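Local structure of fuculose-1-phosphate aldolase (Thermus thermophilus, 2FK5) at residues 6-11 and 164-169; 27-32 and 44-49; 75-78 and 82-85; 89-94 and 171-176. The protein belongs to the class II aldolase and adducin family, whose AraD-like domain packs helices against a central mixed beta-sheet. All blocks are in the same frame, centred on the assembly; numbering follows the deposited sequence.

Contact 1: 6-11 and 164-169; sequences YAAFRQ and EALLEA
L166 of helix 162-191 lays its CD2 methyl over one face of the F9 ring from helix 3-18. This is a CH-pi contact, with L166 CD2 3.9 Å from the centroid of the F9 ring and 19° off the ring normal. The methyl is offset toward the rim, and its nearest ring atom is F9 CD1, 3.7 Å from L166 CD2. The torsions explain the meeting: L166 places CG opposite its backbone N (chi1 -175°), which carries the branch across to the other helix, whereas F9 starts out pointing away from 164-169 and its ring, set beside the backbone N, ends closer than its CB bond suggests. The two side chains cross at about a right angle. The same methyl rests on A8, with A8 CB 4.2 Å from L166 CD2.

These two helices run side by side, nearly parallel (11°), their axes 9.6 Å apart. They share one face of the central sheet of the aldolase/adducin fold: F9 and L166 both settle on V31 of strand 28-32, and L166 also reaches V87 of strand 85-89.

Farther from the sheet, Q11 stretches out fully beyond CG and brings OE1 to 3.8 Å from L167 CD2, an amide oxygen resting on a methyl. L167 also touches V12, and Q11 packs on R48 of a second subunit, so helix 3-18 borders a subunit interface here.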
loop_
_atom_site.group_PDB
_atom_site.type_symbol
_atom_site.label_atom_id
_atom_site.label_comp_id
_atom_site.label_asym_id
_atom_site.label_seq_id
_atom_site.Cartn_x
_atom_site.Cartn_y
_atom_site.Cartn_z
ATOM N N TYR A 6 7.572 8.578 -16.928
ATOM C CA TYR A 6 7.688 8.942 -15.519
ATOM C C TYR A 6 6.964 7.888 -14.691
ATOM O O TYR A 6 7.435 7.471 -13.632
ATOM C CB TYR A 6 7.038 10.299 -15.225
ATOM C CG TYR A 6 6.743 10.478 -13.745
ATOM C CD1 TYR A 6 7.771 10.434 -12.802
ATOM C CD2 TYR A 6 5.432 10.623 -13.280
ATOM C CE1 TYR A 6 7.508 10.519 -11.437
ATOM C CE2 TYR A 6 5.155 10.710 -11.915
ATOM C CZ TYR A 6 6.200 10.656 -10.998
ATOM O OH TYR A 6 5.947 10.717 -9.644
ATOM N N ALA A 7 5.802 7.483 -15.186
ATOM C CA ALA A 7 4.976 6.496 -14.513
ATOM C C ALA A 7 5.763 5.217 -14.314
ATOM O O ALA A 7 5.738 4.630 -13.236
ATOM C CB ALA A 7 3.726 6.217 -15.333
ATOM N N ALA A 8 6.463 4.790 -15.361
ATOM C CA ALA A 8 7.258 3.569 -15.294
ATOM C C ALA A 8 8.338 3.677 -14.224
ATOM O O ALA A 8 8.575 2.714 -13.491
ATOM C CB ALA A 8 7.878 3.266 -16.651
ATOM N N PHE A 9 9.000 4.834 -14.136
ATOM C CA PHE A 9 10.036 5.036 -13.114
ATOM C C PHE A 9 9.378 5.004 -11.740
ATOM O O PHE A 9 9.884 4.396 -10.799
ATOM C CB PHE A 9 10.713 6.406 -13.252
ATOM C CG PHE A 9 11.865 6.433 -14.218
ATOM C CD1 PHE A 9 11.644 6.411 -15.593
ATOM C CD2 PHE A 9 13.174 6.493 -13.745
ATOM C CE1 PHE A 9 12.713 6.450 -16.490
ATOM C CE2 PHE A 9 14.248 6.531 -14.630
ATOM C CZ PHE A 9 14.017 6.510 -16.005
ATOM N N ARG A 10 8.252 5.698 -11.631
ATOM C CA ARG A 10 7.534 5.774 -10.371
ATOM C C ARG A 10 7.106 4.396 -9.897
ATOM O O ARG A 10 7.289 4.046 -8.737
ATOM C CB ARG A 10 6.307 6.671 -10.521
ATOM C CG ARG A 10 5.532 6.840 -9.237
ATOM C CD ARG A 10 4.369 7.804 -9.430
ATOM N NE ARG A 10 3.593 7.952 -8.205
ATOM C CZ ARG A 10 2.440 8.607 -8.123
ATOM N NH1 ARG A 10 1.812 8.679 -6.958
ATOM N N GLN A 11 6.538 3.624 -10.811
ATOM C CA GLN A 11 6.064 2.287 -10.509
ATOM C C GLN A 11 7.201 1.336 -10.148
ATOM O O GLN A 11 7.082 0.537 -9.223
ATOM C CB GLN A 11 5.287 1.760 -11.711
ATOM C CG GLN A 11 4.937 0.293 -11.658
ATOM C CD GLN A 11 4.127 -0.129 -12.867
ATOM O OE1 GLN A 11 4.159 -1.289 -13.277
ATOM N NE2 GLN A 11 3.386 0.817 -13.439
ATOM N N GLU A 164 9.158 -0.020 -21.421
ATOM C CA GLU A 164 9.121 -1.477 -21.453
ATOM C C GLU A 164 10.478 -2.066 -21.084
ATOM O O GLU A 164 10.560 -3.127 -20.455
ATOM C CB GLU A 164 8.695 -1.968 -22.838
ATOM C CG GLU A 164 7.331 -1.439 -23.268
ATOM C CD GLU A 164 6.846 -2.048 -24.571
ATOM O OE1 GLU A 164 5.860 -1.528 -25.136
ATOM O OE2 GLU A 164 7.445 -3.047 -25.026
ATOM N N ALA A 165 11.542 -1.375 -21.476
ATOM C CA ALA A 165 12.890 -1.825 -21.164
ATOM C C ALA A 165 13.089 -1.717 -19.661
ATOM O O ALA A 165 13.674 -2.607 -19.037
ATOM C CB ALA A 165 13.924 -0.965 -21.899
ATOM N N LEU A 166 12.595 -0.630 -19.076
ATOM C CA LEU A 166 12.728 -0.434 -17.639
ATOM C C LEU A 166 11.941 -1.495 -16.862
ATOM O O LEU A 166 12.434 -2.049 -15.874
ATOM C CB LEU A 166 12.245 0.967 -17.245
ATOM C CG LEU A 166 12.448 1.332 -15.774
ATOM C CD1 LEU A 166 13.922 1.235 -15.397
ATOM C CD2 LEU A 166 11.944 2.742 -15.539
ATOM N N LEU A 167 10.718 -1.773 -17.301
ATOM C CA LEU A 167 9.897 -2.781 -16.634
ATOM C C LEU A 167 10.531 -4.158 -16.791
ATOM O O LEU A 167 10.422 -5.015 -15.910
ATOM C CB LEU A 167 8.480 -2.781 -17.215
ATOM C CG LEU A 167 7.644 -1.566 -16.802
ATOM C CD1 LEU A 167 6.357 -1.518 -17.611
ATOM C CD2 LEU A 167 7.346 -1.638 -15.311
ATOM N N GLU A 168 11.201 -4.363 -17.917
ATOM C CA GLU A 168 11.875 -5.627 -18.165
ATOM C C GLU A 168 13.041 -5.774 -17.190
ATOM O O GLU A 168 13.233 -6.835 -16.595
ATOM C CB GLU A 168 12.391 -5.662 -19.600
ATOM C CG GLU A 168 13.159 -6.910 -19.967
ATOM C CD GLU A 168 13.815 -6.788 -21.330
ATOM O OE1 GLU A 168 14.342 -7.798 -21.832
ATOM O OE2 GLU A 168 13.811 -5.676 -21.894
ATOM N N ALA A 169 13.824 -4.707 -17.034
ATOM C CA ALA A 169 14.975 -4.702 -16.118
ATOM C C ALA A 169 14.504 -4.950 -14.685
ATOM O O ALA A 169 15.095 -5.733 -13.940
ATOM C CB ALA A 169 15.695 -3.360 -16.206
#

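Contact 2: 27-32 and 44-49; sequences GNFSVR and VQKARL. With SO4 (sulfate ion), chain C.
F29 of strand 28-32 carries the apolar part of this contact: the end of its ring meets both L49 and K46, which come in from the same side of the ring plane. L49 arrives from the opposite direction to the F29 side chain and meets the ring obliquely, with L49 CD1 3.5 Å from F29 CE1. K46 and F29 slide past each other in opposite directions, and the first carbons of the lysine chain come obliquely to one corner of the ring, K46 CG being 4.0 Å from F29 CE2. The bend of K46 at chi2 (72°) then takes its ammonium group on beyond the phenylalanine. G27, just before the strand and with positive phi (82°), presents its backbone to the K46 chain.

The polar part gathers round a sulfate ion, probably from the crystallisation liquor. K46 NZ donates to sulfate O3 at 2.7 Å, bonds T25 O, and makes a weak bond of 3.3 Å to V44 O, so the buried ammonium has an anion and carbonyl oxygens about it. N28 ND2 donates to sulfate O1 at 3.1 Å, with an N-H...O angle of 144°. The N28 amide is held in that rotation from its other end, where OD1 is hydrogen-bonded to H74 NE2. S42 OG, G43 N, S68 OG and V69 N bind the same ion.

A lysine, an amide, two hydroxyls and two backbone N-H groups around one tetrahedral ion make an anion-binding pocket, set where loops meet the start of a sheet strand.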
loop_
_atom_site.group_PDB
_atom_site.type_symbol
_atom_site.label_atom_id
_atom_site.label_comp_id
_atom_site.label_asym_id
_atom_site.label_seq_id
_atom_site.Cartn_x
_atom_site.Cartn_y
_atom_site.Cartn_z
ATOM N N GLY A 27 19.857 2.328 -4.322
ATOM C CA GLY A 27 19.535 1.973 -5.695
ATOM C C GLY A 27 19.283 3.116 -6.660
ATOM O O GLY A 27 19.164 4.273 -6.267
ATOM N N ASN A 28 19.205 2.784 -7.941
ATOM C CA ASN A 28 18.955 3.782 -8.964
ATOM C C ASN A 28 18.604 3.091 -10.266
ATOM O O ASN A 28 18.942 1.926 -10.471
ATOM C CB ASN A 28 20.193 4.666 -9.138
ATOM C CG ASN A 28 21.480 3.884 -9.028
ATOM O OD1 ASN A 28 21.828 3.111 -9.917
ATOM N ND2 ASN A 28 22.192 4.071 -7.916
ATOM N N PHE A 29 17.894 3.789 -11.142
ATOM C CA PHE A 29 17.562 3.195 -12.420
ATOM C C PHE A 29 17.533 4.231 -13.505
ATOM O O PHE A 29 17.377 5.419 -13.237
ATOM C CB PHE A 29 16.244 2.413 -12.373
ATOM C CG PHE A 29 15.273 2.899 -11.347
ATOM C CD1 PHE A 29 14.192 3.697 -11.713
ATOM C CD2 PHE A 29 15.413 2.520 -10.015
ATOM C CE1 PHE A 29 13.260 4.105 -10.756
ATOM C CE2 PHE A 29 14.492 2.923 -9.057
ATOM C CZ PHE A 29 13.414 3.714 -9.429
ATOM N N SER A 30 17.691 3.761 -14.733
ATOM C CA SER A 30 17.738 4.649 -15.882
ATOM C C SER A 30 17.260 3.968 -17.144
ATOM O O SER A 30 17.079 2.742 -17.188
ATOM C CB SER A 30 19.180 5.081 -16.111
ATOM O OG SER A 30 19.966 3.937 -16.436
ATOM N N VAL A 31 17.070 4.783 -18.183
ATOM C CA VAL A 31 16.681 4.286 -19.491
ATOM C C VAL A 31 17.523 5.056 -20.516
ATOM O O VAL A 31 17.899 6.200 -20.288
ATOM C CB VAL A 31 15.179 4.515 -19.808
ATOM C CG1 VAL A 31 14.321 3.771 -18.797
ATOM C CG2 VAL A 31 14.858 6.003 -19.800
ATOM N N ARG A 32 17.825 4.400 -21.622
ATOM C CA ARG A 32 18.610 5.006 -22.697
ATOM C C ARG A 32 17.688 5.979 -23.426
ATOM O O ARG A 32 16.508 5.682 -23.628
ATOM C CB ARG A 32 19.064 3.918 -23.670
ATOM C CG ARG A 32 20.003 4.373 -24.783
ATOM C CD ARG A 32 21.442 4.463 -24.292
ATOM N NE ARG A 32 22.371 4.520 -25.417
ATOM C CZ ARG A 32 22.651 5.623 -26.099
ATOM N NH1 ARG A 32 22.082 6.770 -25.760
ATOM N NH2 ARG A 32 23.470 5.572 -27.142
ATOM N N VAL A 44 17.478 10.752 -3.530
ATOM C CA VAL A 44 16.026 10.856 -3.530
ATOM C C VAL A 44 15.420 9.534 -3.054
ATOM O O VAL A 44 16.076 8.491 -3.092
ATOM C CB VAL A 44 15.467 11.187 -4.943
ATOM C CG1 VAL A 44 16.038 12.513 -5.435
ATOM C CG2 VAL A 44 15.796 10.063 -5.918
ATOM N N GLN A 45 14.180 9.595 -2.581
ATOM C CA GLN A 45 13.465 8.408 -2.120
ATOM C C GLN A 45 12.855 7.796 -3.382
ATOM O O GLN A 45 11.856 8.293 -3.900
ATOM C CG GLN A 45 12.815 9.600 0.077
ATOM C CD GLN A 45 13.669 8.789 1.042
ATOM O OE1 GLN A 45 13.231 7.765 1.571
ATOM N NE2 GLN A 45 14.895 9.248 1.277
ATOM N N LYS A 46 13.464 6.728 -3.880
ATOM C CA LYS A 46 12.981 6.090 -5.096
ATOM C C LYS A 46 11.568 5.543 -5.021
ATOM O O LYS A 46 10.866 5.489 -6.030
ATOM C CB LYS A 46 13.932 4.974 -5.524
ATOM C CG LYS A 46 15.229 5.475 -6.126
ATOM C CD LYS A 46 16.135 6.073 -5.072
ATOM C CE LYS A 46 17.413 6.578 -5.699
ATOM N NZ LYS A 46 18.450 6.860 -4.683
ATOM N N ALA A 47 11.145 5.133 -3.832
ATOM C CA ALA A 47 9.806 4.586 -3.666
ATOM C C ALA A 47 8.775 5.683 -3.853
ATOM O O ALA A 47 7.584 5.412 -4.008
ATOM C CB ALA A 47 9.660 3.965 -2.281
ATOM N N ARG A 48 9.239 6.928 -3.843
ATOM C CA ARG A 48 8.343 8.071 -3.993
ATOM C C ARG A 48 8.904 9.103 -4.971
ATOM O O ARG A 48 9.021 10.281 -4.641
ATOM C CB ARG A 48 8.115 8.728 -2.623
ATOM C CD ARG A 48 7.584 8.447 -0.179
ATOM N NE ARG A 48 7.055 7.589 0.882
ATOM C CZ ARG A 48 5.760 7.352 1.086
ATOM N NH1 ARG A 48 4.848 7.908 0.299
ATOM N NH2 ARG A 48 5.374 6.570 2.089
ATOM N N LEU A 49 9.240 8.656 -6.175
ATOM C CA LEU A 49 9.800 9.540 -7.194
ATOM C C LEU A 49 8.819 10.544 -7.768
ATOM O O LEU A 49 7.620 10.287 -7.859
ATOM C CB LEU A 49 10.373 8.723 -8.350
ATOM C CG LEU A 49 11.581 7.860 -8.022
ATOM C CD1 LEU A 49 11.856 6.910 -9.183
ATOM C CD2 LEU A 49 12.771 8.757 -7.737
HETATM S S SO4 C . 22.072 7.348 -5.347
HETATM O O1 SO4 C . 21.629 6.833 -6.714
HETATM O O2 SO4 C . 23.117 8.432 -5.596
HETATM O O3 SO4 C . 20.957 7.982 -4.749
HETATM O O4 SO4 C . 22.787 6.266 -4.767
#

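Contact 3: 75-78 and 82-85; sequences REVY and GARA
The turn leading from helix 71-80 into strand 85-89 is closed by V77 and Y78, which pack back on A83 and on the classic beta bulge formed by R84 and A85 opposite G157. Y78 meets the returning chain with the edge of its ring: A83 C and A85 N lie in the ring plane, and A83 O comes to 3.3 Å from Y78 CD2. With CG beside the backbone N (chi1 -72°), the ring points past A83, alongside the chain that runs from A83 to A85, and its end reaches A85, where Y78 OH is 3.3 Å from A85 CA. The hydroxyl is bonded to S30 OG on strand 28-32, the antiparallel neighbour of 85-89 in the central sheet, so this one side chain ties the helix to two adjoining strands.

A83 turns its methyl toward the helix. There A83 CB sits 3.9 Å from V77 CG1 and 4.0 Å from Y78 CE2, touching both side chains. V77 CG1 is placed for this by standing opposite the backbone N (chi1 172°), and V77 further packs on V136 and L140 of helix 130-142.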
loop_
_atom_site.group_PDB
_atom_site.type_symbol
_atom_site.label_atom_id
_atom_site.label_comp_id
_atom_site.label_asym_id
_atom_site.label_seq_id
_atom_site.Cartn_x
_atom_site.Cartn_y
_atom_site.Cartn_z
ATOM N N ARG A 75 26.412 5.023 -17.316
ATOM C CA ARG A 75 26.964 5.573 -18.549
ATOM C C ARG A 75 27.850 4.569 -19.285
ATOM O O ARG A 75 27.726 4.381 -20.498
ATOM C CB ARG A 75 27.769 6.839 -18.251
ATOM C CG ARG A 75 28.309 7.512 -19.515
ATOM C CD ARG A 75 29.077 8.764 -19.179
ATOM N NE ARG A 75 30.276 8.460 -18.409
ATOM C CZ ARG A 75 31.160 9.372 -18.026
ATOM N NH1 ARG A 75 30.974 10.647 -18.347
ATOM N NH2 ARG A 75 32.228 9.013 -17.323
ATOM N N GLU A 76 28.733 3.906 -18.545
ATOM C CA GLU A 76 29.639 2.937 -19.151
ATOM C C GLU A 76 28.866 1.762 -19.731
ATOM O O GLU A 76 29.210 1.251 -20.793
ATOM C CB GLU A 76 30.659 2.454 -18.112
ATOM C CG GLU A 76 31.938 1.888 -18.712
ATOM C CD GLU A 76 32.668 2.896 -19.589
ATOM O OE1 GLU A 76 32.745 4.079 -19.195
ATOM O OE2 GLU A 76 33.168 2.504 -20.664
ATOM N N VAL A 77 27.816 1.325 -19.039
ATOM C CA VAL A 77 27.004 0.219 -19.542
ATOM C C VAL A 77 26.358 0.606 -20.869
ATOM O O VAL A 77 26.307 -0.188 -21.802
ATOM C CB VAL A 77 25.867 -0.164 -18.547
ATOM C CG1 VAL A 77 24.942 -1.178 -19.186
ATOM C CG2 VAL A 77 26.455 -0.727 -17.267
ATOM N N TYR A 78 25.852 1.828 -20.955
ATOM C CA TYR A 78 25.216 2.262 -22.190
ATOM C C TYR A 78 26.251 2.446 -23.298
ATOM O O TYR A 78 25.967 2.187 -24.463
ATOM C CB TYR A 78 24.444 3.555 -21.960
ATOM C CG TYR A 78 23.189 3.342 -21.145
ATOM C CD1 TYR A 78 22.921 4.129 -20.031
ATOM C CD2 TYR A 78 22.274 2.350 -21.492
ATOM C CE1 TYR A 78 21.759 3.933 -19.270
ATOM C CE2 TYR A 78 21.109 2.143 -20.740
ATOM C CZ TYR A 78 20.865 2.941 -19.632
ATOM O OH TYR A 78 19.732 2.739 -18.872
ATOM N N GLY A 82 24.266 -2.755 -25.517
ATOM C CA GLY A 82 23.059 -2.312 -26.189
ATOM C C GLY A 82 21.923 -2.132 -25.196
ATOM O O GLY A 82 20.753 -2.077 -25.571
ATOM N N ALA A 83 22.264 -2.030 -23.918
ATOM C CA ALA A 83 21.247 -1.866 -22.885
ATOM C C ALA A 83 20.332 -0.696 -23.195
ATOM O O ALA A 83 20.792 0.348 -23.650
ATOM C CB ALA A 83 21.907 -1.657 -21.535
ATOM N N ARG A 84 19.035 -0.883 -22.953
ATOM C CA ARG A 84 18.037 0.165 -23.160
ATOM C C ARG A 84 17.531 0.687 -21.813
ATOM O O ARG A 84 16.865 1.718 -21.738
ATOM C CB ARG A 84 16.870 -0.364 -23.995
ATOM C CG ARG A 84 17.233 -0.618 -25.452
ATOM C CD ARG A 84 17.768 0.654 -26.099
ATOM N NE ARG A 84 17.856 0.535 -27.549
ATOM C CZ ARG A 84 18.237 1.519 -28.356
ATOM N NH1 ARG A 84 18.570 2.701 -27.853
ATOM N NH2 ARG A 84 18.277 1.322 -29.667
ATOM N N ALA A 85 17.855 -0.034 -20.745
ATOM C CA ALA A 85 17.467 0.376 -19.402
ATOM C C ALA A 85 18.335 -0.369 -18.397
ATOM O O ALA A 85 18.814 -1.461 -18.682
ATOM C CB ALA A 85 15.985 0.068 -19.155
#

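Contact 4: 89-94 and 171-176; sequences AHPRVA and GLMTTL
M173 of helix 162-191 curls its side chain round the methyl of A89. Its CB points toward 89-94 but is still 5.0 Å from A89 CB. One bond on, M173 CG touches that methyl at 3.7 Å. The sulfur follows at the same separation, M173 SD to A89 CB 3.7 Å, and on another side faces the proline ring, with P91 CD 4.2 Å from M173 SD. Bends at chi2 (59°) and chi3 (69°) fold the chain instead of letting it run straight, which brings the terminal methyl to the backbone: M173 CE lies 3.7 Å from A89 N.

The segment it meets is the connection from strand 85-89 of the central sheet into helix 92-98, with P91 at the N-cap position. Helix 162-191 lies over this connection and the adjacent strand 152-157, on which M173 also packs through A153 and A155. One turn beyond M173, L176 CG stands 4.3 Å from A94 CB and the leucine likewise covers A153. E177 follows at once, its two carboxylate oxygens bonded to V93 N and A94 N, N-H groups in the first turn of the shorter helix.

On the far side of helix 162-191, T174 turns away from A89 and donates OG1 to G171 O at 2.9 Å, tilted 33° from the carbonyl plane; T175 N reaches this oxygen from the same face.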
loop_
_atom_site.group_PDB
_atom_site.type_symbol
_atom_site.label_atom_id
_atom_site.label_comp_id
_atom_site.label_asym_id
_atom_site.label_seq_id
_atom_site.Cartn_x
_atom_site.Cartn_y
_atom_site.Cartn_z
ATOM N N ALA A 89 19.847 -2.391 -7.775
ATOM C CA ALA A 89 19.110 -2.559 -6.534
ATOM C C ALA A 89 19.956 -3.325 -5.535
ATOM O O ALA A 89 21.101 -3.688 -5.821
ATOM C CB ALA A 89 17.807 -3.295 -6.803
ATOM N N HIS A 90 19.389 -3.568 -4.360
ATOM C CA HIS A 90 20.111 -4.274 -3.317
ATOM C C HIS A 90 19.346 -5.462 -2.762
ATOM O O HIS A 90 18.930 -5.469 -1.601
ATOM C CB HIS A 90 20.480 -3.300 -2.199
ATOM C CG HIS A 90 21.384 -2.202 -2.653
ATOM N ND1 HIS A 90 20.952 -1.170 -3.457
ATOM C CD2 HIS A 90 22.714 -2.017 -2.488
ATOM C CE1 HIS A 90 21.976 -0.398 -3.770
ATOM N NE2 HIS A 90 23.058 -0.890 -3.196
ATOM N N PRO A 91 19.159 -6.493 -3.592
ATOM C CA PRO A 91 18.441 -7.699 -3.174
ATOM C C PRO A 91 19.246 -8.320 -2.029
ATOM O O PRO A 91 20.357 -8.810 -2.233
ATOM C CB PRO A 91 18.434 -8.543 -4.440
ATOM C CG PRO A 91 19.725 -8.151 -5.126
ATOM C CD PRO A 91 19.768 -6.657 -4.929
ATOM N N ARG A 92 18.677 -8.289 -0.828
ATOM C CA ARG A 92 19.372 -8.764 0.370
ATOM C C ARG A 92 19.891 -10.191 0.359
ATOM O O ARG A 92 21.056 -10.426 0.695
ATOM C CB ARG A 92 18.483 -8.547 1.600
ATOM C CG ARG A 92 17.980 -7.122 1.700
ATOM N NE ARG A 92 16.363 -5.612 2.737
ATOM C CZ ARG A 92 15.541 -5.100 3.646
ATOM N NH1 ARG A 92 15.269 -5.773 4.755
ATOM N NH2 ARG A 92 14.984 -3.914 3.445
ATOM N N VAL A 93 19.051 -11.154 -0.009
ATOM C CA VAL A 93 19.535 -12.526 -0.018
ATOM C C VAL A 93 20.597 -12.730 -1.103
ATOM O O VAL A 93 21.591 -13.400 -0.868
ATOM C CB VAL A 93 18.403 -13.549 -0.214
ATOM C CG1 VAL A 93 18.997 -14.958 -0.241
ATOM C CG2 VAL A 93 17.391 -13.442 0.940
ATOM N N ALA A 94 20.386 -12.154 -2.283
ATOM C CA ALA A 94 21.364 -12.285 -3.366
ATOM C C ALA A 94 22.703 -11.688 -2.937
ATOM O O ALA A 94 23.763 -12.240 -3.239
ATOM C CB ALA A 94 20.850 -11.584 -4.641
ATOM N N GLY A 171 11.842 -6.471 -13.768
ATOM C CA GLY A 171 11.422 -7.862 -13.680
ATOM C C GLY A 171 12.585 -8.810 -13.465
ATOM O O GLY A 171 12.484 -9.788 -12.713
ATOM N N LEU A 172 13.704 -8.529 -14.121
ATOM C CA LEU A 172 14.880 -9.375 -13.966
ATOM C C LEU A 172 15.435 -9.224 -12.565
ATOM O O LEU A 172 15.945 -10.181 -11.992
ATOM C CB LEU A 172 15.970 -8.996 -14.974
ATOM C CG LEU A 172 15.676 -9.366 -16.429
ATOM C CD1 LEU A 172 16.765 -8.811 -17.330
ATOM C CD2 LEU A 172 15.588 -10.877 -16.559
ATOM N N MET A 173 15.346 -8.016 -12.018
ATOM C CA MET A 173 15.857 -7.775 -10.673
ATOM C C MET A 173 15.030 -8.560 -9.655
ATOM O O MET A 173 15.590 -9.172 -8.742
ATOM C CB MET A 173 15.829 -6.283 -10.349
ATOM C CG MET A 173 16.454 -5.917 -8.997
ATOM S SD MET A 173 18.201 -6.403 -8.853
ATOM C CE MET A 173 18.960 -5.258 -10.009
ATOM N N THR A 174 13.705 -8.559 -9.813
ATOM C CA THR A 174 12.855 -9.294 -8.876
ATOM C C THR A 174 13.069 -10.787 -9.041
ATOM O O THR A 174 13.056 -11.527 -8.057
ATOM C CB THR A 174 11.337 -8.959 -9.039
ATOM O OG1 THR A 174 10.889 -9.298 -10.352
ATOM C CG2 THR A 174 11.096 -7.482 -8.799
ATOM N N THR A 175 13.276 -11.227 -10.281
ATOM C CA THR A 175 13.527 -12.641 -10.560
ATOM C C THR A 175 14.831 -13.060 -9.877
ATOM O O THR A 175 14.931 -14.168 -9.342
ATOM C CB THR A 175 13.641 -12.896 -12.075
ATOM O OG1 THR A 175 12.357 -12.713 -12.681
ATOM C CG2 THR A 175 14.136 -14.309 -12.353
ATOM N N LEU A 176 15.824 -12.171 -9.901
ATOM C CA LEU A 176 17.105 -12.445 -9.259
ATOM C C LEU A 176 16.973 -12.666 -7.750
ATOM O O LEU A 176 17.513 -13.634 -7.220
ATOM C CB LEU A 176 18.098 -11.306 -9.509
ATOM C CG LEU A 176 19.388 -11.352 -8.670
ATOM C CD1 LEU A 176 20.016 -12.734 -8.728
ATOM C CD2 LEU A 176 20.363 -10.310 -9.181
#

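All four contacts are largely buried, and each has a part in the central sheet or a helix packed on it. Contacts 1 and 4 use successive parts of helix 162-191 and are almost wholly apolar: a methyl over a ring in the first, a folded methionine in the second. Contacts 1 and 2 adjoin directly, F9 O lying against F29 and Y6 OH probably hydrogen-bonded to L49 O. Contact 2 differs in chemistry, pairing a hydrophobic patch with a charged anion pocket. Contact 3 is the most local, joining a helix to the strand that follows it; it meets contact 2 through S30 and R32, and contact 1 through A165 on R84 and A85.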